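Local atomic coordinates of glycerophosphodiester phosphodiesterase (Cytophaga hutchinsonii ATCC 33406, PDB entry 3CH0), a protein that belongs to the glycerophosphodiester phosphodiesterase family and is built on a TIM-barrel fold. Residues Gly16-Ala28 and His101-Pro115. Numbering follows the deposited sequence. Where two conformers were deposited one is given.
Sequences GCRGLLPENTIAA and HPRFKSQKKVPAVKP. With EDO (1,2-ethanediol), chain P; GOL (glycerol), chain S.
Arg18 lies over one face of the Phe104 ring, its CG 4.0 Å from the Phe104 ring centroid and nearly on the ring normal, a CH-pi contact. The chain is extended up to CD and then bent at chi3 (63°). This bend lays the guanidinium over Phe104 CE2 and CZ, tilted so that the two planes are 33° apart. Arg18 CZ is 3.5 Å from Phe104 CZ. Arg18 NH1 reaches glycerol O3 in a straight bond of 2.8 Å. Both terminal nitrogens of Arg103 bind the same oxygen, and Arg103 NH2 also forms a salt bridge to Glu63. Water 1 links Arg18 NH1, Glu23 OE1 and His101 NE2; Glu23 OE2 pairs with Arg15.

Gln107 runs along the peptide link between Leu21 and Pro22. With CG anti to the backbone N (chi1 -168°), the extended chain brings NE2 to the Arg18 carbonyl. Gln107 NE2 donates to Arg18 O at 2.7 Å, almost straight and in the planes of both groups. Lys109 NZ donates to Gln107 OE1 at 2.7 Å. These two bonds fix the rotation of the amide. Next to it, Lys108 N donates to Leu20 O at 2.9 Å.

Further along, packing is apolar. Val110 CG2 meets Pro22 CD, and Ala112 CB touches Thr25 CG2 at 3.6 Å. Thr25 is the N-cap residue of helix 26-35, and its OG1 accepts from Ala28 N. Ile26 CG1 and Pro115 CB meet at 3.8 Å, the side chains running antiparallel.

The contact joins a beta-alpha loop of the TIM barrel, between strand 10-13 and helix 26-35, to the long loop before helix 117-127. Arg18 also pairs with Asp264, just beyond strand 260-263. Ile26 reaches helix 117-127, and Pro115 packs on strand 52-54.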
ATOM      1  N   GLY A  16       0.920  -4.403   5.387  1.00  8.22           N
ATOM      2  CA  GLY A  16       0.432  -5.318   6.441  1.00 10.69           C
ATOM      3  C   GLY A  16       0.998  -4.813   7.751  1.00 11.92           C
ATOM      4  O   GLY A  16       0.293  -4.261   8.581  1.00  9.95           O
ATOM      5  N   CYS A  17       2.295  -4.982   7.964  1.00 10.50           N
ATOM      6  CA  CYS A  17       2.934  -4.453   9.167  1.00  8.74           C
ATOM      7  C   CYS A  17       4.450  -4.569   9.034  1.00 13.15           C
ATOM      8  O   CYS A  17       5.100  -5.288   9.772  1.00 10.04           O
ATOM      9  CB  CYS A  17       2.449  -5.120  10.472  1.00 10.99           C
ATOM     10  SG  CYS A  17       2.593  -6.901  10.494  1.00 11.86           S
ATOM     11  N   ARG A  18       5.014  -3.821   8.117  1.00  9.38           N
ATOM     12  CA  ARG A  18       6.482  -3.894   7.840  1.00  9.56           C
ATOM     13  C   ARG A  18       7.393  -3.752   9.043  1.00 10.14           C
ATOM     14  O   ARG A  18       8.471  -4.363   9.104  1.00 10.76           O
ATOM     15  CB  ARG A  18       6.887  -2.864   6.778  1.00  9.81           C
ATOM     16  CG  ARG A  18       8.406  -2.706   6.576  1.00 10.37           C
ATOM     17  CD  ARG A  18       8.694  -1.777   5.391  1.00 10.85           C
ATOM     18  NE  ARG A  18       8.194  -0.421   5.613  1.00 10.31           N
ATOM     19  CZ  ARG A  18       8.658   0.678   5.015  1.00 11.03           C
ATOM     20  NH1 ARG A  18       9.597   0.589   4.098  1.00 11.47           N
ATOM     21  NH2 ARG A  18       8.171   1.868   5.362  1.00 10.46           N
ATOM     22  N   GLY A  19       6.995  -2.950  10.020  1.00  9.65           N
ATOM     23  CA  GLY A  19       7.843  -2.809  11.219  1.00  7.95           C
ATOM     24  C   GLY A  19       7.963  -4.109  12.008  1.00 12.98           C
ATOM     25  O   GLY A  19       8.947  -4.288  12.757  1.00 13.07           O
ATOM     26  N   LEU A  20       6.967  -4.989  11.895  1.00 11.86           N
ATOM     27  CA  LEU A  20       6.891  -6.189  12.709  1.00 11.74           C
ATOM     28  C   LEU A  20       7.298  -7.449  11.985  1.00 12.29           C
ATOM     29  O   LEU A  20       7.888  -8.370  12.572  1.00 13.46           O
ATOM     30  CB  LEU A  20       5.453  -6.377  13.190  1.00 10.65           C
ATOM     31  CG  LEU A  20       4.826  -5.159  13.923  1.00 10.23           C
ATOM     32  CD1 LEU A  20       3.365  -5.456  14.358  1.00 13.87           C
ATOM     33  CD2 LEU A  20       5.689  -4.671  15.098  1.00 11.62           C
ATOM     34  N   LEU A  21       6.959  -7.526  10.692  1.00 10.90           N
ATOM     35  CA  LEU A  21       7.107  -8.737   9.898  1.00 11.12           C
ATOM     36  C   LEU A  21       7.477  -8.357   8.470  1.00 11.29           C
ATOM     37  O   LEU A  21       7.208  -7.224   8.065  1.00 10.10           O
ATOM     38  CB  LEU A  21       5.809  -9.531   9.880  1.00 11.87           C
ATOM     39  CG  LEU A  21       5.509 -10.418  11.111  1.00 14.69           C
ATOM     40  CD1 LEU A  21       4.079 -10.919  11.050  1.00 14.60           C
ATOM     41  CD2 LEU A  21       6.497 -11.615  11.105  1.00 17.91           C
ATOM     42  N   PRO A  22       8.069  -9.290   7.709  1.00  9.99           N
ATOM     43  CA  PRO A  22       8.412  -8.994   6.310  1.00 10.12           C
ATOM     44  C   PRO A  22       7.260  -8.341   5.555  1.00 10.43           C
ATOM     45  O   PRO A  22       6.103  -8.787   5.597  1.00  9.78           O
ATOM     46  CB  PRO A  22       8.791 -10.342   5.752  1.00 10.66           C
ATOM     47  CG  PRO A  22       9.408 -11.074   6.945  1.00 11.57           C
ATOM     48  CD  PRO A  22       8.478 -10.673   8.067  1.00  8.97           C
ATOM     49  N   GLU A  23       7.555  -7.207   4.933  1.00 10.29           N
ATOM     50  CA  GLU A  23       6.476  -6.425   4.321  1.00  9.68           C
ATOM     51  C   GLU A  23       5.691  -7.161   3.251  1.00  9.00           C
ATOM     52  O   GLU A  23       6.259  -7.951   2.478  1.00  9.33           O
ATOM     53  CB  GLU A  23       7.108  -5.201   3.663  1.00  8.41           C
ATOM     54  CG  GLU A  23       7.968  -5.431   2.435  1.00  9.94           C
ATOM     55  CD  GLU A  23       8.776  -4.212   2.085  1.00 11.54           C
ATOM     56  OE1 GLU A  23       9.664  -3.893   2.891  1.00 10.72           O
ATOM     57  OE2 GLU A  23       8.593  -3.700   0.926  1.00 11.24           O
ATOM     58  N   ASN A  24       4.413  -6.872   3.168  1.00  8.92           N
ATOM     59  CA  ASN A  24       3.635  -7.312   2.013  1.00  8.62           C
ATOM     60  C   ASN A  24       3.587  -8.860   1.879  1.00  9.32           C
ATOM     61  O   ASN A  24       3.398  -9.374   0.789  1.00 10.41           O
ATOM     62  CB  ASN A  24       4.131  -6.650   0.722  1.00  8.68           C
ATOM     63  CG  ASN A  24       3.574  -5.246   0.509  1.00 10.70           C
ATOM     64  OD1 ASN A  24       2.438  -4.930   0.874  1.00 10.04           O
ATOM     65  ND2 ASN A  24       4.405  -4.386  -0.107  1.00 10.39           N
ATOM     66  N   THR A  25       3.617  -9.536   3.034  1.00 10.06           N
ATOM     67  CA  THR A  25       3.554 -10.999   3.059  1.00 10.14           C
ATOM     68  C   THR A  25       2.272 -11.412   3.758  1.00  9.19           C
ATOM     69  O   THR A  25       1.682 -10.702   4.570  1.00  9.93           O
ATOM     70  CB  THR A  25       4.776 -11.593   3.794  1.00 10.71           C
ATOM     71  OG1 THR A  25       4.771 -11.165   5.162  1.00 10.66           O
ATOM     72  CG2 THR A  25       6.071 -11.205   3.084  1.00 10.31           C
ATOM     73  N   ILE A  26       1.869 -12.633   3.439  1.00 11.36           N
ATOM     74  CA  ILE A  26       0.676 -13.210   4.070  1.00  9.65           C
ATOM     75  C   ILE A  26       0.881 -13.233   5.596  1.00  9.45           C
ATOM     76  O   ILE A  26      -0.032 -12.901   6.347  1.00 11.09           O
ATOM     77  CB  ILE A  26       0.399 -14.620   3.558  1.00 12.17           C
ATOM     78  CG1 ILE A  26      -0.030 -14.597   2.080  1.00 11.62           C
ATOM     79  CG2 ILE A  26      -0.667 -15.340   4.437  1.00 10.59           C
ATOM     80  CD1 ILE A  26      -1.223 -13.737   1.756  1.00 11.54           C
ATOM     81  N   ALA A  27       2.091 -13.512   6.063  1.00 10.93           N
ATOM     82  CA  ALA A  27       2.323 -13.431   7.525  1.00 10.60           C
ATOM     83  C   ALA A  27       2.018 -12.027   8.060  1.00 11.47           C
ATOM     84  O   ALA A  27       1.342 -11.882   9.076  1.00 11.47           O
ATOM     85  CB  ALA A  27       3.737 -13.845   7.888  1.00 13.60           C
ATOM     86  N   ALA A  28       2.528 -10.989   7.389  1.00 10.56           N
ATOM     87  CA  ALA A  28       2.270  -9.633   7.834  1.00 10.40           C
ATOM     88  C   ALA A  28       0.789  -9.273   7.807  1.00  9.23           C
ATOM     89  O   ALA A  28       0.258  -8.622   8.710  1.00 11.05           O
ATOM     90  CB  ALA A  28       3.093  -8.583   6.975  1.00 11.24           C
ATOM     91  N   HIS A 101      16.457  -6.245   7.431  1.00 17.36           N
ATOM     92  CA  HIS A 101      16.108  -4.953   6.874  1.00 17.25           C
ATOM     93  C   HIS A 101      16.818  -3.868   7.673  1.00 17.51           C
ATOM     94  O   HIS A 101      16.499  -3.674   8.837  1.00 19.09           O
ATOM     95  CB  HIS A 101      14.570  -4.749   6.914  1.00 16.46           C
ATOM     96  CG  HIS A 101      14.108  -3.625   6.037  1.00 16.38           C
ATOM     97  ND1 HIS A 101      14.804  -2.428   5.925  1.00 15.32           N
ATOM     98  CD2 HIS A 101      13.049  -3.527   5.199  1.00 14.50           C
ATOM     99  CE1 HIS A 101      14.159  -1.638   5.075  1.00 16.23           C
ATOM    100  NE2 HIS A 101      13.112  -2.292   4.597  1.00 12.64           N
ATOM    101  N   PRO A 102      17.748  -3.142   7.018  1.00 20.36           N
ATOM    102  CA  PRO A 102      18.560  -2.146   7.726  1.00 23.32           C
ATOM    103  C   PRO A 102      17.725  -1.074   8.438  1.00 24.65           C
ATOM    104  O   PRO A 102      18.163  -0.499   9.444  1.00 26.43           O
ATOM    105  CB  PRO A 102      19.403  -1.506   6.614  1.00 21.92           C
ATOM    106  CG  PRO A 102      19.313  -2.381   5.424  1.00 28.73           C
ATOM    107  CD  PRO A 102      18.040  -3.195   5.574  1.00 17.75           C
ATOM    108  N   ARG A 103      16.501  -0.817   7.939  1.00 20.17           N
ATOM    109  CA  ARG A 103      15.664   0.221   8.526  1.00 20.24           C
ATOM    110  C   ARG A 103      14.571  -0.261   9.466  1.00 19.06           C
ATOM    111  O   ARG A 103      13.887   0.565  10.087  1.00 18.22           O
ATOM    112  CB  ARG A 103      15.089   1.104   7.409  1.00 19.72           C
ATOM    113  CG  ARG A 103      16.166   1.663   6.459  1.00 20.82           C
ATOM    114  CD  ARG A 103      15.607   2.690   5.524  1.00 20.52           C
ATOM    115  NE  ARG A 103      14.916   2.003   4.426  1.00 19.51           N
ATOM    116  CZ  ARG A 103      13.642   2.157   4.070  1.00 18.75           C
ATOM    117  NH1 ARG A 103      12.868   3.043   4.663  1.00 17.82           N
ATOM    118  NH2 ARG A 103      13.176   1.450   3.064  1.00 17.16           N
ATOM    119  N   PHE A 104      14.423  -1.599   9.609  1.00 16.02           N
ATOM    120  CA  PHE A 104      13.445  -2.218  10.494  1.00 15.51           C
ATOM    121  C   PHE A 104      14.112  -3.384  11.198  1.00 21.06           C
ATOM    122  O   PHE A 104      13.812  -4.544  10.967  1.00 16.70           O
ATOM    123  CB  PHE A 104      12.179  -2.650   9.718  1.00 13.63           C
ATOM    124  CG  PHE A 104      11.532  -1.491   9.031  1.00 12.30           C
ATOM    125  CD1 PHE A 104      10.684  -0.654   9.768  1.00 12.83           C
ATOM    126  CD2 PHE A 104      11.869  -1.137   7.721  1.00 13.92           C
ATOM    127  CE1 PHE A 104      10.144   0.458   9.205  1.00 14.39           C
ATOM    128  CE2 PHE A 104      11.345   0.018   7.187  1.00 12.62           C
ATOM    129  CZ  PHE A 104      10.483   0.809   7.945  1.00 12.33           C
ATOM    130  N   LYS A 105      15.031  -3.032  12.089  1.00 24.64           N
ATOM    131  CA  LYS A 105      15.907  -4.020  12.667  1.00 26.21           C
ATOM    132  C   LYS A 105      15.171  -4.942  13.629  1.00 23.80           C
ATOM    133  O   LYS A 105      15.629  -6.059  13.857  1.00 28.40           O
ATOM    134  CB  LYS A 105      17.132  -3.327  13.319  1.00 29.23           C
ATOM    135  CG  LYS A 105      18.149  -2.833  12.305  1.00 30.96           C
ATOM    136  CD  LYS A 105      18.521  -3.891  11.261  1.00 39.09           C
ATOM    137  N   SER A 106      14.036  -4.540  14.160  1.00 22.94           N
ATOM    138  CA  SER A 106      13.259  -5.419  15.021  1.00 26.35           C
ATOM    139  C   SER A 106      12.238  -6.285  14.256  1.00 21.69           C
ATOM    140  O   SER A 106      11.509  -7.088  14.842  1.00 20.40           O
ATOM    141  CB  SER A 106      12.589  -4.609  16.147  1.00 31.33           C
ATOM    142  OG  SER A 106      11.331  -4.087  15.762  1.00 35.84           O
ATOM    143  N   GLN A 107      12.197  -6.141  12.930  1.00 18.36           N
ATOM    144  CA  GLN A 107      11.336  -6.995  12.135  1.00 14.81           C
ATOM    145  C   GLN A 107      11.658  -8.464  12.357  1.00 14.97           C
ATOM    146  O   GLN A 107      12.843  -8.848  12.331  1.00 15.64           O
ATOM    147  CB  GLN A 107      11.490  -6.688  10.660  1.00 13.88           C
ATOM    148  CG  GLN A 107      10.450  -7.317   9.762  1.00 10.95           C
ATOM    149  CD  GLN A 107      10.786  -7.072   8.339  1.00 12.59           C
ATOM    150  OE1 GLN A 107      11.595  -7.791   7.719  1.00 11.90           O
ATOM    151  NE2 GLN A 107      10.181  -5.997   7.795  1.00 11.26           N
ATOM    152  N   LYS A 108      10.618  -9.275  12.483  0.50 12.93           N
ATOM    153  CA  LYS A 108      10.772 -10.723  12.692  0.50 12.29           C
ATOM    154  C   LYS A 108      11.245 -11.398  11.415  0.50 12.67           C
ATOM    155  O   LYS A 108      10.651 -11.263  10.314  0.50  9.97           O
ATOM    156  CB  LYS A 108       9.464 -11.359  13.175  0.50 15.71           C
ATOM    157  CG  LYS A 108       9.460 -12.860  13.186  0.50 15.48           C
ATOM    158  CD  LYS A 108      10.290 -13.415  14.296  0.50 17.97           C
ATOM    159  CE  LYS A 108      10.315 -14.935  14.180  0.50 13.59           C
ATOM    160  NZ  LYS A 108      10.718 -15.504  15.419  0.50 19.92           N
ATOM    161  N   LYS A 109      12.301 -12.196  11.547  1.00 14.17           N
ATOM    162  CA  LYS A 109      12.813 -12.905  10.408  1.00 12.51           C
ATOM    163  C   LYS A 109      12.172 -14.252  10.313  1.00 13.04           C
ATOM    164  O   LYS A 109      12.377 -15.117  11.178  1.00 16.18           O
ATOM    165  CB  LYS A 109      14.358 -13.041  10.493  1.00 14.70           C
ATOM    166  CG  LYS A 109      15.100 -11.769  10.569  1.00 12.90           C
ATOM    167  CD  LYS A 109      15.053 -10.993   9.241  1.00 13.15           C
ATOM    168  CE  LYS A 109      13.898 -10.012   9.200  1.00 12.91           C
ATOM    169  NZ  LYS A 109      13.594  -9.574   7.839  1.00 11.59           N
ATOM    170  N   VAL A 110      11.394 -14.433   9.241  1.00 13.49           N
ATOM    171  CA  VAL A 110      10.668 -15.649   8.912  1.00 12.29           C
ATOM    172  C   VAL A 110      10.705 -15.856   7.406  1.00 13.47           C
ATOM    173  O   VAL A 110      10.800 -14.881   6.625  1.00 11.51           O
ATOM    174  CB  VAL A 110       9.189 -15.629   9.363  1.00 13.40           C
ATOM    175  CG1 VAL A 110       9.065 -15.596  10.928  1.00 16.18           C
ATOM    176  CG2 VAL A 110       8.439 -14.436   8.743  1.00 15.93           C
ATOM    177  N   PRO A 111      10.730 -17.109   6.961  1.00 12.47           N
ATOM    178  CA  PRO A 111      10.655 -17.390   5.519  1.00 12.95           C
ATOM    179  C   PRO A 111       9.365 -16.799   4.944  1.00 12.47           C
ATOM    180  O   PRO A 111       8.289 -16.958   5.543  1.00 15.43           O
ATOM    181  CB  PRO A 111      10.623 -18.934   5.434  1.00 14.95           C
ATOM    182  CG  PRO A 111      11.257 -19.366   6.731  1.00 18.64           C
ATOM    183  CD  PRO A 111      10.815 -18.351   7.771  1.00 15.99           C
ATOM    184  N   ALA A 112       9.481 -16.060   3.823  1.00 12.44           N
ATOM    185  CA  ALA A 112       8.309 -15.509   3.180  1.00 11.68           C
ATOM    186  C   ALA A 112       8.572 -15.286   1.737  1.00 12.22           C
ATOM    187  O   ALA A 112       9.725 -15.091   1.365  1.00 12.52           O
ATOM    188  CB  ALA A 112       7.924 -14.193   3.866  1.00 11.92           C
ATOM    189  N   VAL A 113       7.509 -15.332   0.950  1.00 12.09           N
ATOM    190  CA  VAL A 113       7.594 -15.021  -0.459  1.00 12.50           C
ATOM    191  C   VAL A 113       6.587 -13.946  -0.805  1.00 11.00           C
ATOM    192  O   VAL A 113       5.720 -13.630  -0.019  1.00 10.56           O
ATOM    193  CB  VAL A 113       7.436 -16.275  -1.342  1.00 14.42           C
ATOM    194  CG1 VAL A 113       8.503 -17.332  -0.906  1.00 13.49           C
ATOM    195  CG2 VAL A 113       5.991 -16.837  -1.264  1.00 12.81           C
ATOM    196  N   LYS A 114       6.735 -13.373  -1.997  1.00 11.85           N
ATOM    197  CA  LYS A 114       5.732 -12.415  -2.498  1.00 12.55           C
ATOM    198  C   LYS A 114       4.493 -13.146  -2.947  1.00 12.09           C
ATOM    199  O   LYS A 114       4.572 -14.000  -3.875  1.00 10.34           O
ATOM    200  CB  LYS A 114       6.316 -11.644  -3.692  1.00 11.67           C
ATOM    201  CG  LYS A 114       7.532 -10.819  -3.354  1.00 12.56           C
ATOM    202  CD  LYS A 114       8.000  -9.984  -4.545  1.00 11.89           C
ATOM    203  CE  LYS A 114       9.158  -9.082  -4.239  1.00 13.11           C
ATOM    204  NZ  LYS A 114       8.868  -7.890  -3.435  1.00 10.49           N
ATOM    205  N   PRO A 115       3.344 -12.864  -2.297  1.00  9.99           N
ATOM    206  CA  PRO A 115       2.099 -13.587  -2.625  1.00  9.53           C
ATOM    207  C   PRO A 115       1.356 -12.952  -3.797  1.00 12.62           C
ATOM    208  O   PRO A 115       1.533 -11.775  -4.105  1.00 13.55           O
ATOM    209  CB  PRO A 115       1.289 -13.462  -1.333  1.00 13.67           C
ATOM    210  CG  PRO A 115       1.689 -12.052  -0.829  1.00 12.09           C
ATOM    211  CD  PRO A 115       3.130 -11.873  -1.214  1.00 11.06           C
TER
HETATM  212  C1  EDO P 286      13.758  -0.133  13.777  1.00 50.34           C
HETATM  213  O1  EDO P 286      13.890  -1.383  14.479  1.00 49.49           O
HETATM  214  C2  EDO P 286      15.110   0.461  13.406  1.00 48.25           C
HETATM  215  O2  EDO P 286      15.842  -0.398  12.515  1.00 38.75           O
HETATM  216  C1  GOL S 289      10.120   3.022   0.168  0.50 31.56           C
HETATM  217  O1  GOL S 289      10.036   1.622   0.388  0.50 18.28           O
HETATM  218  C2  GOL S 289       9.204   3.855   1.080  0.50 26.61           C
HETATM  219  O2  GOL S 289       9.469   5.220   0.872  0.50 40.03           O
HETATM  220  C3  GOL S 289       9.361   3.560   2.585  0.50 18.35           C
HETATM  221  O3  GOL S 289      10.568   2.890   2.897  0.50 15.49           O
HETATM  222  O   HOH W   1      11.071  -1.648   2.847  1.00 12.29           O
HETATM  223  O   HOH W   2      11.244  -2.874  13.188  1.00 17.95           O
HETATM  224  O   HOH W   3       8.536  -7.711  15.464  1.00 31.01           O
HETATM  225  O   HOH W   4      10.134  -5.796   4.849  1.00 11.59           O
HETATM  226  O   HOH W   5       3.494 -14.194   1.614  1.00 14.69           O